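Matching sites in uncharacterized protein from Bombyx mori, a protein that probably reduces aldehydes and ketones with a nicotinamide cofactor, as other aldo-keto reductases of the TIM-barrel type do (PDB 5AZ0 (chain A, 2.20 Å), residues H68-H73 and F100-V105), and in its relative aldo-keto reductase family 1 member C1 from Caenorhabditis elegans (PDB 1QWK (chain B, 1.60 Å), residues L45-S50 and F77-A82). One frame, after least-squares fit of the local backbone (RMSD 0.29 Å); residues are numbered along the deposited sequences.

Structure 1 (5AZ0).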
loop_
_atom_site.group_PDB
_atom_site.type_symbol
_atom_site.label_atom_id
_atom_site.label_comp_id
_atom_site.label_asym_id
_atom_site.label_seq_id
_atom_site.Cartn_x
_atom_site.Cartn_y
_atom_site.Cartn_z
ATOM N N HIS A 68 -1.994 8.848 -8.038
ATOM C CA HIS A 68 -1.445 8.243 -6.850
ATOM C C HIS A 68 -0.573 7.078 -7.255
ATOM O O HIS A 68 -1.028 6.120 -7.876
ATOM C CB HIS A 68 -2.612 7.849 -5.894
ATOM C CG HIS A 68 -2.232 7.147 -4.623
ATOM N ND1 HIS A 68 -3.181 6.909 -3.636
ATOM C CD2 HIS A 68 -1.047 6.655 -4.146
ATOM C CE1 HIS A 68 -2.611 6.234 -2.650
ATOM N NE2 HIS A 68 -1.323 6.074 -2.927
ATOM N N ILE A 69 0.706 7.170 -6.881
ATOM C CA ILE A 69 1.703 6.173 -7.154
ATOM C C ILE A 69 2.338 5.675 -5.841
ATOM O O ILE A 69 2.903 6.446 -5.104
ATOM C CB ILE A 69 2.837 6.781 -8.028
ATOM C CG1 ILE A 69 2.308 7.316 -9.346
ATOM C CG2 ILE A 69 3.898 5.720 -8.328
ATOM C CD1 ILE A 69 3.337 8.223 -10.029
ATOM N N ASP A 70 2.304 4.371 -5.607
ATOM C CA ASP A 70 2.774 3.783 -4.361
ATOM C C ASP A 70 4.025 3.064 -4.651
ATOM O O ASP A 70 4.030 2.143 -5.504
ATOM C CB ASP A 70 1.724 2.787 -3.806
ATOM C CG ASP A 70 2.127 2.203 -2.457
ATOM O OD1 ASP A 70 1.927 2.923 -1.441
ATOM O OD2 ASP A 70 2.647 1.023 -2.442
ATOM N N THR A 71 5.123 3.490 -4.044
ATOM C CA THR A 71 6.302 2.722 -4.209
ATOM C C THR A 71 7.051 2.598 -2.893
ATOM O O THR A 71 6.539 2.984 -1.867
ATOM C CB THR A 71 7.210 3.284 -5.368
ATOM O OG1 THR A 71 8.142 2.260 -5.740
ATOM C CG2 THR A 71 7.961 4.514 -4.976
ATOM N N ALA A 72 8.266 2.063 -2.953
ATOM C CA ALA A 72 9.074 1.810 -1.750
ATOM C C ALA A 72 10.561 1.616 -2.106
ATOM O O ALA A 72 10.820 1.151 -3.146
ATOM C CB ALA A 72 8.559 0.576 -0.997
ATOM N N HIS A 73 11.490 1.924 -1.203
ATOM C CA HIS A 73 12.849 1.514 -1.363
ATOM C C HIS A 73 12.965 0.038 -1.722
ATOM O O HIS A 73 13.584 -0.340 -2.759
ATOM C CB HIS A 73 13.633 1.837 -0.115
ATOM C CG HIS A 73 15.062 1.411 -0.181
ATOM N ND1 HIS A 73 15.847 1.241 0.940
ATOM C CD2 HIS A 73 15.850 1.097 -1.251
ATOM C CE1 HIS A 73 17.062 0.861 0.568
ATOM N NE2 HIS A 73 17.080 0.755 -0.764
ATOM N N PHE A 100 0.348 12.321 -6.243
ATOM C CA PHE A 100 0.520 11.857 -4.891
ATOM C C PHE A 100 1.457 10.686 -4.939
ATOM O O PHE A 100 1.068 9.630 -5.408
ATOM C CB PHE A 100 -0.823 11.404 -4.303
ATOM C CG PHE A 100 -0.777 11.200 -2.823
ATOM C CD1 PHE A 100 -0.197 10.007 -2.262
ATOM C CD2 PHE A 100 -1.185 12.207 -1.982
ATOM C CE1 PHE A 100 -0.098 9.876 -0.885
ATOM C CE2 PHE A 100 -1.091 12.090 -0.600
ATOM C CZ PHE A 100 -0.569 10.929 -0.044
ATOM N N ILE A 101 2.696 10.850 -4.438
ATOM C CA ILE A 101 3.694 9.808 -4.521
ATOM C C ILE A 101 4.141 9.366 -3.151
ATOM O O ILE A 101 4.480 10.172 -2.302
ATOM C CB ILE A 101 4.920 10.324 -5.307
ATOM C CG1 ILE A 101 4.489 10.679 -6.738
ATOM C CG2 ILE A 101 6.042 9.281 -5.338
ATOM C CD1 ILE A 101 5.570 11.483 -7.449
ATOM N N THR A 102 4.077 8.081 -2.937
ATOM C CA THR A 102 4.412 7.450 -1.625
ATOM C C THR A 102 5.677 6.606 -1.749
ATOM O O THR A 102 5.850 5.879 -2.737
ATOM C CB THR A 102 3.285 6.493 -1.193
ATOM O OG1 THR A 102 2.109 7.239 -0.899
ATOM C CG2 THR A 102 3.650 5.746 0.114
ATOM N N THR A 103 6.579 6.708 -0.786
ATOM C CA THR A 103 7.641 5.728 -0.667
ATOM C C THR A 103 7.712 5.225 0.800
ATOM O O THR A 103 6.909 5.633 1.619
ATOM C CB THR A 103 9.015 6.193 -1.212
ATOM O OG1 THR A 103 9.881 5.038 -1.266
ATOM C CG2 THR A 103 9.641 7.218 -0.331
ATOM N N LYS A 104 8.651 4.336 1.096
ATOM C CA LYS A 104 8.636 3.547 2.325
ATOM C C LYS A 104 10.077 3.190 2.754
ATOM O O LYS A 104 10.932 3.022 1.904
ATOM C CB LYS A 104 7.748 2.304 2.231
ATOM C CG LYS A 104 6.405 2.523 1.582
ATOM C CD LYS A 104 5.657 1.205 1.402
ATOM C CE LYS A 104 4.538 1.495 0.405
ATOM N NZ LYS A 104 3.836 0.308 -0.051
ATOM N N VAL A 105 10.303 3.175 4.060
ATOM C CA VAL A 105 11.617 2.960 4.697
ATOM C C VAL A 105 11.560 1.542 5.255
ATOM O O VAL A 105 10.624 1.184 6.109
ATOM C CB VAL A 105 11.764 3.919 5.882
ATOM C CG1 VAL A 105 13.008 3.641 6.741
ATOM C CG2 VAL A 105 11.819 5.349 5.346
HETATM O O HOH W 1 0.421 5.124 -0.990
#
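H68 and F100 sit on neighbouring parallel strands of the TIM barrel, joined as a beta-alpha-beta unit through helix 78-90. H68 reaches along the flank of F100. Its CG is anti to its N (chi1 177°), which lays the ring beside F100, CD2 3.9 Å from F100 CD1. H68 NE2 is hydrogen-bonded to a water at 2.8 Å. The same water donates to D70 OD1 and is hydrogen-bonded to T102 OG1. H68 ND1 bonds the carbonyl oxygen of P18. On the other face of the sheet, I69 CD1 packs on I101 CG1 at 4.3 Å. K104 crosses D70 at about a right angle. Its NZ makes a salt bridge to the syn lone pair of D70 OD2 at 2.8 Å and also bonds Y75 OH. Y75, K104 and D70 probably correspond to the Tyr-Lys-Asp set of the aldo-keto reductase active site. The K104 chain passes A72, CB to CB 3.8 Å, and CE lies 3.4 Å from T71 O. H73 N bonds K104 O weakly at 3.3 Å. H73 CB lies 3.6 Å from that oxygen, while the ring meets W344.

Structure 2 (1QWK).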
loop_
_atom_site.group_PDB
_atom_site.type_symbol
_atom_site.label_atom_id
_atom_site.label_comp_id
_atom_site.label_asym_id
_atom_site.label_seq_id
_atom_site.Cartn_x
_atom_site.Cartn_y
_atom_site.Cartn_z
ATOM N N LEU B 45 -2.126 8.738 -7.838
ATOM C CA LEU B 45 -1.268 8.317 -6.730
ATOM C C LEU B 45 -0.440 7.114 -7.172
ATOM O O LEU B 45 -0.956 6.182 -7.792
ATOM C CB LEU B 45 -2.098 7.956 -5.483
ATOM C CG LEU B 45 -1.294 7.555 -4.232
ATOM C CD1 LEU B 45 -2.067 7.890 -2.960
ATOM C CD2 LEU B 45 -0.983 6.060 -4.287
ATOM N N ILE B 46 0.852 7.167 -6.866
ATOM C CA ILE B 46 1.787 6.091 -7.177
ATOM C C ILE B 46 2.417 5.664 -5.855
ATOM O O ILE B 46 2.968 6.492 -5.126
ATOM C CB ILE B 46 2.925 6.555 -8.130
ATOM C CG1 ILE B 46 2.333 7.106 -9.436
ATOM C CG2 ILE B 46 3.866 5.387 -8.422
ATOM C CD1 ILE B 46 1.379 6.159 -10.142
ATOM N N ASP B 47 2.326 4.375 -5.547
ATOM C CA ASP B 47 2.866 3.835 -4.302
ATOM C C ASP B 47 4.090 2.973 -4.574
ATOM O O ASP B 47 4.023 2.015 -5.342
ATOM C CB ASP B 47 1.805 2.985 -3.598
ATOM C CG ASP B 47 2.261 2.495 -2.244
ATOM O OD1 ASP B 47 2.033 3.212 -1.239
ATOM O OD2 ASP B 47 2.869 1.406 -2.177
ATOM N N THR B 48 5.205 3.318 -3.943
ATOM C CA THR B 48 6.436 2.572 -4.124
ATOM C C THR B 48 7.119 2.342 -2.780
ATOM O O THR B 48 6.545 2.622 -1.723
ATOM C CB THR B 48 7.387 3.321 -5.091
ATOM O OG1 THR B 48 8.515 2.493 -5.396
ATOM C CG2 THR B 48 7.862 4.623 -4.475
ATOM N N ALA B 49 8.343 1.826 -2.828
ATOM C CA ALA B 49 9.110 1.546 -1.620
ATOM C C ALA B 49 10.568 1.375 -2.001
ATOM O O ALA B 49 10.875 0.864 -3.078
ATOM C CB ALA B 49 8.594 0.273 -0.954
ATOM N N SER B 50 11.470 1.795 -1.124
ATOM C CA SER B 50 12.887 1.668 -1.422
ATOM C C SER B 50 13.258 0.213 -1.707
ATOM O O SER B 50 14.078 -0.063 -2.583
ATOM C CB SER B 50 13.738 2.208 -0.265
ATOM O OG SER B 50 13.596 1.415 0.898
ATOM N N PHE B 77 0.423 12.374 -6.387
ATOM C CA PHE B 77 0.658 12.039 -4.989
ATOM C C PHE B 77 1.608 10.848 -5.011
ATOM O O PHE B 77 1.253 9.768 -5.493
ATOM C CB PHE B 77 -0.658 11.649 -4.302
ATOM C CG PHE B 77 -0.564 11.565 -2.798
ATOM C CD1 PHE B 77 -1.062 12.594 -1.998
ATOM C CD2 PHE B 77 0.038 10.466 -2.185
ATOM C CE1 PHE B 77 -0.974 12.531 -0.608
ATOM C CE2 PHE B 77 0.135 10.388 -0.798
ATOM C CZ PHE B 77 -0.368 11.426 -0.001
ATOM N N ILE B 78 2.821 11.048 -4.504
ATOM C CA ILE B 78 3.829 9.990 -4.482
ATOM C C ILE B 78 4.078 9.486 -3.062
ATOM O O ILE B 78 4.389 10.267 -2.164
ATOM C CB ILE B 78 5.178 10.490 -5.059
ATOM C CG1 ILE B 78 4.967 11.065 -6.468
ATOM C CG2 ILE B 78 6.202 9.358 -5.058
ATOM C CD1 ILE B 78 4.336 10.105 -7.454
ATOM N N THR B 79 3.939 8.177 -2.876
ATOM C CA THR B 79 4.156 7.536 -1.582
ATOM C C THR B 79 5.344 6.589 -1.663
ATOM O O THR B 79 5.454 5.831 -2.616
ATOM C CB THR B 79 2.953 6.644 -1.165
ATOM O OG1 THR B 79 1.783 7.444 -1.017
ATOM C CG2 THR B 79 3.251 5.910 0.152
ATOM N N THR B 80 6.246 6.644 -0.690
ATOM C CA THR B 80 7.328 5.683 -0.673
ATOM C C THR B 80 7.507 5.228 0.765
ATOM O O THR B 80 6.927 5.813 1.688
ATOM C CB THR B 80 8.657 6.211 -1.275
ATOM O OG1 THR B 80 9.519 5.090 -1.522
ATOM C CG2 THR B 80 9.356 7.170 -0.332
ATOM N N LYS B 81 8.294 4.175 0.957
ATOM C CA LYS B 81 8.473 3.609 2.287
ATOM C C LYS B 81 9.908 3.261 2.636
ATOM O O LYS B 81 10.677 2.805 1.783
ATOM C CB LYS B 81 7.617 2.345 2.406
ATOM C CG LYS B 81 6.244 2.439 1.758
ATOM C CD LYS B 81 5.453 1.155 1.977
ATOM C CE LYS B 81 4.263 1.066 1.031
ATOM N NZ LYS B 81 4.722 0.875 -0.385
ATOM N N ALA B 82 10.260 3.461 3.901
ATOM C CA ALA B 82 11.605 3.146 4.379
ATOM C C ALA B 82 11.662 1.667 4.742
ATOM O O ALA B 82 10.758 1.154 5.396
ATOM C CB ALA B 82 11.931 4.000 5.610
HETATM O O HOH W 2 0.071 5.371 -0.582
#
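L45 reaches along the flank of F77. Its CG is anti to its N (chi1 -178°), which lays the branched end beside F77, CD1 3.4 Å from F77 CD2. A water donates to D47 OD1 at 3.0 Å and is hydrogen-bonded to T79 OG1. On the other face of the sheet, I46 CB packs on I78 CD1 at 3.9 Å. K81 crosses D47 at about a right angle. Its NZ makes a salt bridge on the syn side of D47 OD2 at 2.6 Å, 25° out of the carboxylate plane. The same NZ bonds T48 O at 2.9 Å from above the carbonyl plane, so two oxygens of the neighbouring segment hold it. It also bonds Y52 OH weakly. Y52 is the predicted proton donor, and K81 is predicted to lower its pKa. The K81 chain passes A49, CB to CB 4.1 Å; A49 also touches H114, predicted to bind substrate. S50 N bonds K81 O at 3.2 Å. S50 CB lies 3.7 Å from that oxygen, and OG bonds E86.

What differs
Both sites share the parallel strand pairing, with CA atoms that coincide within the error. The salt bridge D70(A)-K104(A) recurs as D47(B)-K81(B), and D70(A), T71(A), F100(A), T102(A) and T103(A) keep their places. The main exchange is H68(A) against L45(B). CB coincides, CD2 of H68(A) and CD2 of L45(B) are 0.6 Å apart, and the touch on F100(A) or F77(B) is kept. ND1, CE1 and NE2 of H68(A) have no counterpart in L45(B). An apolar branch, CD1 of L45(B), has none in H68(A). The water stands at the same place in both. L45(B) has no polar side-chain atom, so the hydrogen bonds of the H68(A) ring, to this water among others, have no equivalent from L45(B). The models of I69(A) and I46(B) differ in chi2, and their CD1 atoms stand 2.8 Å apart after superposition. K81(B) NZ has an added bond to T48(B) O at 2.9 Å; K104(A) NZ and T71(A) O are 4.2 Å apart. At H73(A) against S50(B), CB stays beside the carbonyl oxygen of the lysine. The imidazole atoms of H73(A) have no counterpart in S50(B), and OG of S50(B) has none in H73(A). V105(A) carries CG1 and CG2, which A82(B) lacks.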